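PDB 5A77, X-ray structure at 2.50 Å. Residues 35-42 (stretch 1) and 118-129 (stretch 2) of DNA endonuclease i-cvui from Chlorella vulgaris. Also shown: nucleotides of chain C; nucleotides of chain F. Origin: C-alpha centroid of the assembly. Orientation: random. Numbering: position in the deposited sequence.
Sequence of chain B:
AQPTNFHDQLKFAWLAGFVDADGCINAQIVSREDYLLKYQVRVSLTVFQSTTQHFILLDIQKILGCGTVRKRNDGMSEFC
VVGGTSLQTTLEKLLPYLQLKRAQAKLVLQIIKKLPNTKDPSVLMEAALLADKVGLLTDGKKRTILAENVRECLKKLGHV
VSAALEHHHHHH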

ATOM      1  N   TYR B  35      22.427  24.171 -15.069  1.00 42.35           N
ATOM      2  CA  TYR B  35      21.889  23.710 -16.354  1.00 41.43           C
ATOM      3  C   TYR B  35      21.797  24.868 -17.338  1.00 40.67           C
ATOM      4  O   TYR B  35      21.410  25.978 -16.957  1.00 41.63           O
ATOM      5  CB  TYR B  35      20.494  23.089 -16.183  1.00 43.68           C
ATOM      6  CG  TYR B  35      20.435  21.592 -15.936  1.00 42.19           C
ATOM      7  CD1 TYR B  35      21.224  20.988 -14.957  1.00 38.15           C
ATOM      8  CD2 TYR B  35      19.537  20.790 -16.649  1.00 37.09           C
ATOM      9  CE1 TYR B  35      21.144  19.615 -14.710  1.00 36.46           C
ATOM     10  CE2 TYR B  35      19.452  19.419 -16.418  1.00 38.92           C
ATOM     11  CZ  TYR B  35      20.256  18.836 -15.439  1.00 39.41           C
ATOM     12  OH  TYR B  35      20.175  17.481 -15.208  1.00 33.91           O
ATOM     13  N   LEU B  36      22.146  24.608 -18.599  1.00 44.08           N
ATOM     14  CA  LEU B  36      21.982  25.596 -19.679  1.00 40.65           C
ATOM     15  C   LEU B  36      20.562  26.135 -19.744  1.00 37.50           C
ATOM     16  O   LEU B  36      20.364  27.343 -19.768  1.00 40.83           O
ATOM     17  CB  LEU B  36      22.361  24.998 -21.036  1.00 38.62           C
ATOM     18  CG  LEU B  36      23.509  25.760 -21.705  1.00 41.17           C
ATOM     19  CD1 LEU B  36      24.719  25.747 -20.805  1.00 40.09           C
ATOM     20  CD2 LEU B  36      23.859  25.205 -23.071  1.00 43.92           C
ATOM     21  N   LEU B  37      19.588  25.223 -19.750  1.00 43.64           N
ATOM     22  CA  LEU B  37      18.153  25.550 -19.785  1.00 39.56           C
ATOM     23  C   LEU B  37      17.504  25.619 -18.397  1.00 39.55           C
ATOM     24  O   LEU B  37      16.287  25.555 -18.285  1.00 39.81           O
ATOM     25  CB  LEU B  37      17.396  24.518 -20.625  1.00 32.00           C
ATOM     26  CG  LEU B  37      18.064  24.113 -21.938  1.00 35.80           C
ATOM     27  CD1 LEU B  37      17.308  22.985 -22.605  1.00 37.22           C
ATOM     28  CD2 LEU B  37      18.145  25.304 -22.841  1.00 37.12           C
ATOM     29  N   LYS B  38      18.315  25.694 -17.343  1.00 44.97           N
ATOM     30  CA  LYS B  38      17.820  25.942 -15.979  1.00 43.21           C
ATOM     31  C   LYS B  38      16.929  24.853 -15.351  1.00 41.84           C
ATOM     32  O   LYS B  38      16.693  24.884 -14.139  1.00 39.23           O
ATOM     33  CB  LYS B  38      17.049  27.272 -15.943  1.00 44.55           C
ATOM     34  CG  LYS B  38      17.888  28.487 -16.259  1.00 47.07           C
ATOM     35  CD  LYS B  38      18.967  28.679 -15.215  1.00 49.03           C
ATOM     36  CE  LYS B  38      20.010  29.695 -15.665  1.00 48.47           C
ATOM     37  NZ  LYS B  38      21.060  29.850 -14.618  1.00 48.94           N
ATOM     38  N   TYR B  39      16.420  23.911 -16.143  1.00 38.36           N
ATOM     39  CA  TYR B  39      15.507  22.909 -15.585  1.00 41.57           C
ATOM     40  C   TYR B  39      15.788  21.482 -16.038  1.00 39.08           C
ATOM     41  O   TYR B  39      16.206  21.230 -17.169  1.00 39.61           O
ATOM     42  CB  TYR B  39      14.040  23.256 -15.919  1.00 41.93           C
ATOM     43  CG  TYR B  39      13.511  24.489 -15.214  1.00 39.42           C
ATOM     44  CD1 TYR B  39      13.074  24.428 -13.902  1.00 43.32           C
ATOM     45  CD2 TYR B  39      13.454  25.711 -15.861  1.00 44.36           C
ATOM     46  CE1 TYR B  39      12.590  25.552 -13.256  1.00 43.59           C
ATOM     47  CE2 TYR B  39      12.971  26.841 -15.223  1.00 46.21           C
ATOM     48  CZ  TYR B  39      12.541  26.754 -13.921  1.00 44.85           C
ATOM     49  OH  TYR B  39      12.061  27.873 -13.281  1.00 46.42           O
ATOM     50  N   GLN B  40      15.525  20.560 -15.124  1.00 40.82           N
ATOM     51  CA  GLN B  40      15.653  19.127 -15.349  1.00 42.06           C
ATOM     52  C   GLN B  40      14.296  18.506 -15.060  1.00 42.26           C
ATOM     53  O   GLN B  40      13.617  18.917 -14.121  1.00 43.42           O
ATOM     54  CB  GLN B  40      16.739  18.522 -14.432  1.00 38.83           C
ATOM     55  CG  GLN B  40      16.922  17.010 -14.554  1.00 39.63           C
ATOM     56  CD  GLN B  40      17.281  16.330 -13.225  1.00 38.11           C
ATOM     57  OE1 GLN B  40      17.351  16.972 -12.179  1.00 34.53           O
ATOM     58  NE2 GLN B  40      17.482  15.019 -13.269  1.00 33.64           N
ATOM     59  N   VAL B  41      13.880  17.536 -15.861  1.00 40.36           N
ATOM     60  CA  VAL B  41      12.682  16.779 -15.516  1.00 35.71           C
ATOM     61  C   VAL B  41      13.133  15.479 -14.845  1.00 42.19           C
ATOM     62  O   VAL B  41      13.825  14.660 -15.460  1.00 45.31           O
ATOM     63  CB  VAL B  41      11.803  16.509 -16.745  1.00 39.01           C
ATOM     64  CG1 VAL B  41      10.756  15.467 -16.439  1.00 43.41           C
ATOM     65  CG2 VAL B  41      11.120  17.806 -17.198  1.00 38.25           C
ATOM     66  N   ARG B  42      12.794  15.319 -13.564  1.00 37.58           N
ATOM     67  CA  ARG B  42      13.209  14.137 -12.814  1.00 37.86           C
ATOM     68  C   ARG B  42      12.107  13.098 -12.869  1.00 33.39           C
ATOM     69  O   ARG B  42      10.970  13.410 -12.575  1.00 38.72           O
ATOM     70  CB  ARG B  42      13.545  14.495 -11.350  1.00 36.03           C
ATOM     71  CG  ARG B  42      13.787  13.289 -10.401  1.00 37.58           C
ATOM     72  CD  ARG B  42      14.183  13.727  -8.961  1.00 32.05           C
ATOM     73  NE  ARG B  42      15.371  14.584  -8.980  1.00 37.38           N
ATOM     74  CZ  ARG B  42      15.642  15.544  -8.099  1.00 36.85           C
ATOM     75  NH1 ARG B  42      14.812  15.778  -7.088  1.00 32.60           N
ATOM     76  NH2 ARG B  42      16.747  16.283  -8.243  1.00 35.09           N
ATOM     77  N   THR B 118      16.855  16.062 -24.229  1.00 44.94           N
ATOM     78  CA  THR B 118      16.279  17.190 -23.505  1.00 46.93           C
ATOM     79  C   THR B 118      17.190  18.438 -23.526  1.00 43.77           C
ATOM     80  O   THR B 118      16.888  19.449 -22.890  1.00 44.36           O
ATOM     81  CB  THR B 118      15.963  16.823 -22.047  1.00 41.61           C
ATOM     82  OG1 THR B 118      15.245  17.903 -21.452  1.00 44.93           O
ATOM     83  CG2 THR B 118      17.250  16.617 -21.261  1.00 39.94           C
ATOM     84  N   LYS B 119      18.296  18.371 -24.255  1.00 43.25           N
ATOM     85  CA  LYS B 119      19.118  19.562 -24.455  1.00 46.99           C
ATOM     86  C   LYS B 119      18.486  20.496 -25.505  1.00 46.32           C
ATOM     87  O   LYS B 119      18.741  21.702 -25.520  1.00 46.41           O
ATOM     88  CB  LYS B 119      20.550  19.177 -24.847  1.00 45.79           C
ATOM     89  CG  LYS B 119      21.597  19.522 -23.767  1.00 48.07           C
ATOM     90  CD  LYS B 119      21.362  20.948 -23.240  1.00 47.75           C
ATOM     91  CE  LYS B 119      21.503  21.978 -24.393  1.00 57.64           C
ATOM     92  NZ  LYS B 119      21.414  23.434 -24.062  1.00 55.09           N
ATOM     93  N   ASP B 120      17.632  19.935 -26.358  1.00 46.52           N
ATOM     94  CA  ASP B 120      16.765  20.719 -27.243  1.00 47.82           C
ATOM     95  C   ASP B 120      15.637  21.389 -26.430  1.00 43.36           C
ATOM     96  O   ASP B 120      14.853  20.707 -25.794  1.00 44.81           O
ATOM     97  CB  ASP B 120      16.185  19.809 -28.338  1.00 46.58           C
ATOM     98  CG  ASP B 120      15.261  20.544 -29.290  1.00 54.15           C
ATOM     99  OD1 ASP B 120      15.303  21.788 -29.319  1.00 59.24           O
ATOM    100  OD2 ASP B 120      14.472  19.887 -30.006  1.00 61.08           O
ATOM    101  N   PRO B 121      15.558  22.732 -26.454  1.00 43.79           N
ATOM    102  CA  PRO B 121      14.586  23.518 -25.681  1.00 43.56           C
ATOM    103  C   PRO B 121      13.114  23.197 -25.980  1.00 49.17           C
ATOM    104  O   PRO B 121      12.259  23.382 -25.108  1.00 45.33           O
ATOM    105  CB  PRO B 121      14.894  24.957 -26.085  1.00 42.44           C
ATOM    106  CG  PRO B 121      16.302  24.932 -26.541  1.00 48.15           C
ATOM    107  CD  PRO B 121      16.510  23.595 -27.174  1.00 47.74           C
ATOM    108  N   SER B 122      12.811  22.736 -27.189  1.00 47.96           N
ATOM    109  CA  SER B 122      11.445  22.312 -27.476  1.00 46.87           C
ATOM    110  C   SER B 122      11.224  20.896 -26.945  1.00 45.49           C
ATOM    111  O   SER B 122      10.110  20.538 -26.562  1.00 43.87           O
ATOM    112  CB  SER B 122      11.149  22.387 -28.977  1.00 46.29           C
ATOM    113  OG  SER B 122      11.983  21.505 -29.715  1.00 51.82           O
ATOM    114  N   VAL B 123      12.288  20.100 -26.901  1.00 44.27           N
ATOM    115  CA  VAL B 123      12.182  18.730 -26.409  1.00 45.23           C
ATOM    116  C   VAL B 123      12.049  18.743 -24.892  1.00 40.93           C
ATOM    117  O   VAL B 123      11.303  17.951 -24.317  1.00 37.41           O
ATOM    118  CB  VAL B 123      13.391  17.866 -26.805  1.00 46.39           C
ATOM    119  CG1 VAL B 123      13.444  16.577 -25.937  1.00 42.17           C
ATOM    120  CG2 VAL B 123      13.362  17.554 -28.299  1.00 37.55           C
ATOM    121  N   LEU B 124      12.765  19.651 -24.243  1.00 39.45           N
ATOM    122  CA  LEU B 124      12.575  19.842 -22.813  1.00 43.22           C
ATOM    123  C   LEU B 124      11.133  20.300 -22.548  1.00 44.90           C
ATOM    124  O   LEU B 124      10.539  19.975 -21.513  1.00 44.24           O
ATOM    125  CB  LEU B 124      13.578  20.850 -22.258  1.00 41.09           C
ATOM    126  CG  LEU B 124      13.454  21.140 -20.761  1.00 39.11           C
ATOM    127  CD1 LEU B 124      13.546  19.870 -19.937  1.00 38.60           C
ATOM    128  CD2 LEU B 124      14.484  22.145 -20.304  1.00 33.52           C
ATOM    129  N   MET B 125      10.567  21.036 -23.499  1.00 43.58           N
ATOM    130  CA  MET B 125       9.228  21.574 -23.331  1.00 43.74           C
ATOM    131  C   MET B 125       8.132  20.514 -23.429  1.00 40.61           C
ATOM    132  O   MET B 125       7.189  20.540 -22.640  1.00 41.63           O
ATOM    133  CB  MET B 125       8.951  22.668 -24.351  1.00 43.75           C
ATOM    134  CG  MET B 125       7.732  23.472 -23.984  1.00 44.42           C
ATOM    135  SD  MET B 125       8.030  24.426 -22.489  1.00 51.75           S
ATOM    136  CE  MET B 125       6.509  24.087 -21.601  1.00 42.79           C
ATOM    137  N   GLU B 126       8.237  19.595 -24.387  1.00 36.44           N
ATOM    138  CA  GLU B 126       7.277  18.496 -24.448  1.00 39.93           C
ATOM    139  C   GLU B 126       7.394  17.636 -23.176  1.00 40.45           C
ATOM    140  O   GLU B 126       6.420  17.062 -22.708  1.00 34.21           O
ATOM    141  CB  GLU B 126       7.467  17.637 -25.713  1.00 42.21           C
ATOM    142  CG  GLU B 126       8.119  18.354 -26.884  1.00 47.60           C
ATOM    143  CD  GLU B 126       8.407  17.460 -28.103  1.00 48.33           C
ATOM    144  OE1 GLU B 126       8.797  16.284 -27.930  1.00 48.87           O
ATOM    145  OE2 GLU B 126       8.313  17.964 -29.245  1.00 52.25           O
ATOM    146  N   ALA B 127       8.594  17.590 -22.604  1.00 43.24           N
ATOM    147  CA  ALA B 127       8.851  16.797 -21.414  1.00 37.70           C
ATOM    148  C   ALA B 127       8.241  17.444 -20.158  1.00 42.62           C
ATOM    149  O   ALA B 127       7.630  16.748 -19.322  1.00 39.75           O
ATOM    150  CB  ALA B 127      10.332  16.589 -21.242  1.00 34.32           C
ATOM    151  N   ALA B 128       8.403  18.759 -20.018  1.00 39.04           N
ATOM    152  CA  ALA B 128       7.833  19.476 -18.877  1.00 39.32           C
ATOM    153  C   ALA B 128       6.300  19.406 -18.877  1.00 43.12           C
ATOM    154  O   ALA B 128       5.673  19.229 -17.828  1.00 42.60           O
ATOM    155  CB  ALA B 128       8.292  20.922 -18.874  1.00 34.95           C
ATOM    156  N   LEU B 129       5.697  19.539 -20.053  1.00 39.18           N
ATOM    157  CA  LEU B 129       4.240  19.482 -20.147  1.00 45.18           C
ATOM    158  C   LEU B 129       3.675  18.097 -19.755  1.00 42.54           C
ATOM    159  O   LEU B 129       2.576  17.999 -19.223  1.00 41.14           O
ATOM    160  CB  LEU B 129       3.791  19.872 -21.554  1.00 38.34           C
ATOM    161  CG  LEU B 129       3.675  21.389 -21.722  1.00 44.18           C
ATOM    162  CD1 LEU B 129       3.738  21.823 -23.197  1.00 36.44           C
ATOM    163  CD2 LEU B 129       2.386  21.873 -21.078  1.00 49.45           C
TER
ATOM    164  P    DC C   2      23.809  21.317 -20.122  1.00 37.82           P
ATOM    165  OP1  DC C   2      23.902  21.527 -21.585  1.00 48.21           O
ATOM    166  OP2  DC C   2      22.846  22.094 -19.302  1.00 33.44           O
ATOM    167  O5'  DC C   2      23.586  19.748 -19.895  1.00 44.60           O
ATOM    168  C5'  DC C   2      23.076  19.255 -18.657  1.00 38.42           C
ATOM    169  C4'  DC C   2      23.579  17.849 -18.400  1.00 38.00           C
ATOM    170  O4'  DC C   2      24.773  17.925 -17.578  1.00 39.34           O
ATOM    171  C3'  DC C   2      22.593  16.944 -17.664  1.00 40.83           C
ATOM    172  O3'  DC C   2      22.481  15.662 -18.300  1.00 36.60           O
ATOM    173  C2'  DC C   2      23.165  16.820 -16.249  1.00 38.77           C
ATOM    174  C1'  DC C   2      24.645  17.121 -16.432  1.00 39.65           C
ATOM    175  N1   DC C   2      25.209  17.853 -15.259  1.00 37.78           N
ATOM    176  C2   DC C   2      25.948  17.154 -14.315  1.00 35.80           C
ATOM    177  O2   DC C   2      26.164  15.944 -14.496  1.00 36.43           O
ATOM    178  N3   DC C   2      26.430  17.822 -13.238  1.00 37.11           N
ATOM    179  C4   DC C   2      26.165  19.121 -13.080  1.00 37.29           C
ATOM    180  N4   DC C   2      26.665  19.740 -11.999  1.00 37.31           N
ATOM    181  C5   DC C   2      25.397  19.846 -14.030  1.00 37.09           C
ATOM    182  C6   DC C   2      24.931  19.176 -15.085  1.00 37.83           C
ATOM    183  P    DA C   3      21.103  14.833 -18.178  1.00 40.17           P
ATOM    184  OP1  DA C   3      21.246  13.684 -19.108  1.00 35.96           O
ATOM    185  OP2  DA C   3      19.994  15.807 -18.247  1.00 40.70           O
ATOM    186  O5'  DA C   3      21.071  14.259 -16.668  1.00 40.06           O
ATOM    187  C5'  DA C   3      21.822  13.093 -16.343  1.00 38.53           C
ATOM    188  C4'  DA C   3      21.764  12.774 -14.861  1.00 37.28           C
ATOM    189  O4'  DA C   3      22.660  13.642 -14.114  1.00 37.01           O
ATOM    190  C3'  DA C   3      20.389  12.926 -14.190  1.00 39.44           C
ATOM    191  O3'  DA C   3      20.259  11.890 -13.251  1.00 39.26           O
ATOM    192  C2'  DA C   3      20.545  14.263 -13.469  1.00 35.83           C
ATOM    193  C1'  DA C   3      21.967  14.079 -12.978  1.00 37.49           C
ATOM    194  N9   DA C   3      22.599  15.270 -12.414  1.00 37.18           N
ATOM    195  C8   DA C   3      22.374  16.577 -12.756  1.00 36.69           C
ATOM    196  N7   DA C   3      23.075  17.437 -12.053  1.00 36.49           N
ATOM    197  C5   DA C   3      23.805  16.637 -11.180  1.00 37.71           C
ATOM    198  C6   DA C   3      24.754  16.938 -10.173  1.00 37.13           C
ATOM    199  N6   DA C   3      25.121  18.184  -9.856  1.00 35.65           N
ATOM    200  N1   DA C   3      25.302  15.897  -9.491  1.00 38.24           N
ATOM    201  C2   DA C   3      24.921  14.647  -9.798  1.00 38.16           C
ATOM    202  N3   DA C   3      24.040  14.242 -10.725  1.00 40.34           N
ATOM    203  C4   DA C   3      23.518  15.299 -11.389  1.00 38.00           C
ATOM    204  P    DT F   5      13.242  24.660  -3.586  1.00 58.87           P
ATOM    205  OP1  DT F   5      13.307  26.049  -3.078  1.00 57.62           O
ATOM    206  OP2  DT F   5      13.496  24.406  -5.021  1.00 50.95           O
ATOM    207  O5'  DT F   5      14.275  23.729  -2.780  1.00 54.16           O
ATOM    208  C5'  DT F   5      14.052  23.416  -1.411  1.00 45.67           C
ATOM    209  C4'  DT F   5      15.301  22.820  -0.790  1.00 48.20           C
ATOM    210  O4'  DT F   5      15.339  21.387  -1.030  1.00 48.46           O
ATOM    211  C3'  DT F   5      16.622  23.374  -1.329  1.00 52.44           C
ATOM    212  O3'  DT F   5      17.520  23.615  -0.250  1.00 56.20           O
ATOM    213  C2'  DT F   5      17.129  22.256  -2.241  1.00 47.47           C
ATOM    214  C1'  DT F   5      16.609  21.021  -1.532  1.00 43.18           C
ATOM    215  N1   DT F   5      16.431  19.848  -2.433  1.00 39.10           N
ATOM    216  C2   DT F   5      17.123  18.690  -2.179  1.00 39.20           C
ATOM    217  O2   DT F   5      17.896  18.564  -1.243  1.00 40.25           O
ATOM    218  N3   DT F   5      16.876  17.670  -3.060  1.00 37.73           N
ATOM    219  C4   DT F   5      16.015  17.686  -4.145  1.00 37.82           C
ATOM    220  O4   DT F   5      15.864  16.710  -4.878  1.00 36.49           O
ATOM    221  C5   DT F   5      15.312  18.933  -4.356  1.00 39.50           C
ATOM    222  C7   DT F   5      14.365  19.088  -5.519  1.00 30.38           C
ATOM    223  C6   DT F   5      15.552  19.941  -3.496  1.00 40.71           C

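The contact between the two stretches is mainly apolar, and no hydrogen bond crosses it. It buries 407 Å², both sides summed. The strand 39-42 and the helix that follows Asp120 run at 45° to each other, with a closest axis approach of 8.9 Å. Val41 and Ala128 bring the backbones near, with their CA atoms 6.5 Å apart.

Leu37 and Val41 supply most of the apolar surface from stretch 1. Both direct CA-to-CB toward stretch 2. Leu37 CD1 lies 3.7 Å from Leu124 CD2, and Leu37 CD2 lies 4.2 Å from Pro121 CG. Leu124 also reaches Val41, with Leu124 CD1 4.2 Å from Val41 CG2. Val41 CG2 is 4.3 Å from Ala127 CB. The small alanine side chain accompanies a close approach to the helix backbone, where Val41 CG2 is 4.0 Å from Ala128 N.

Other contacts pair side chains with backbone. Leu37 CD1 is 3.6 Å from Thr118 O and 3.5 Å from Lys119 O, so this methyl packs against the loop before the helix. Leu124 CD2 lies 3.7 Å from Tyr39 O. These are van der Waals contacts, since a methyl carbon is not a conventional hydrogen-bond donor.

Lys119 reaches the contact with the end of its side chain, although its CA-to-CB bond points sideways. Its NZ is 3.2 Å from Leu36 CD2, a close approach of a charged group to a methyl, and 4.0 Å from Leu37 CD2.

Within the stretches, a type I turn runs from Tyr35 to Lys38, with Lys38 N donating to Tyr35 O at 3.1 Å. Asp120 caps the helix: its OD1 accepts a weak bond from Ser122 N at 3.4 Å. Ser122 OG gives a second weak bond to Asp120 OD2 at 3.0 Å. Farther along, Ala128 N donates to Leu124 O at 2.9 Å, in the i to i+4 pattern of an alpha helix.

DNA adjoins both stretches, as expected for a DNA endonuclease. Leu36 N donates to OP2 of DC2 in chain C at 2.7 Å, with a nearly straight angle of 167°. Lys119 CD is 3.1 Å from OP1 of the same nucleotide. One phosphate thus meets residues from both stretches. The Tyr35 ring has C5' of DC2 over one face and C8 of DA3 in chain C at its edge. Arg42 NH1 donates to O4 of DT5 in chain F at 2.6 Å, a base contact at the edge of the guanidinium, near its plane.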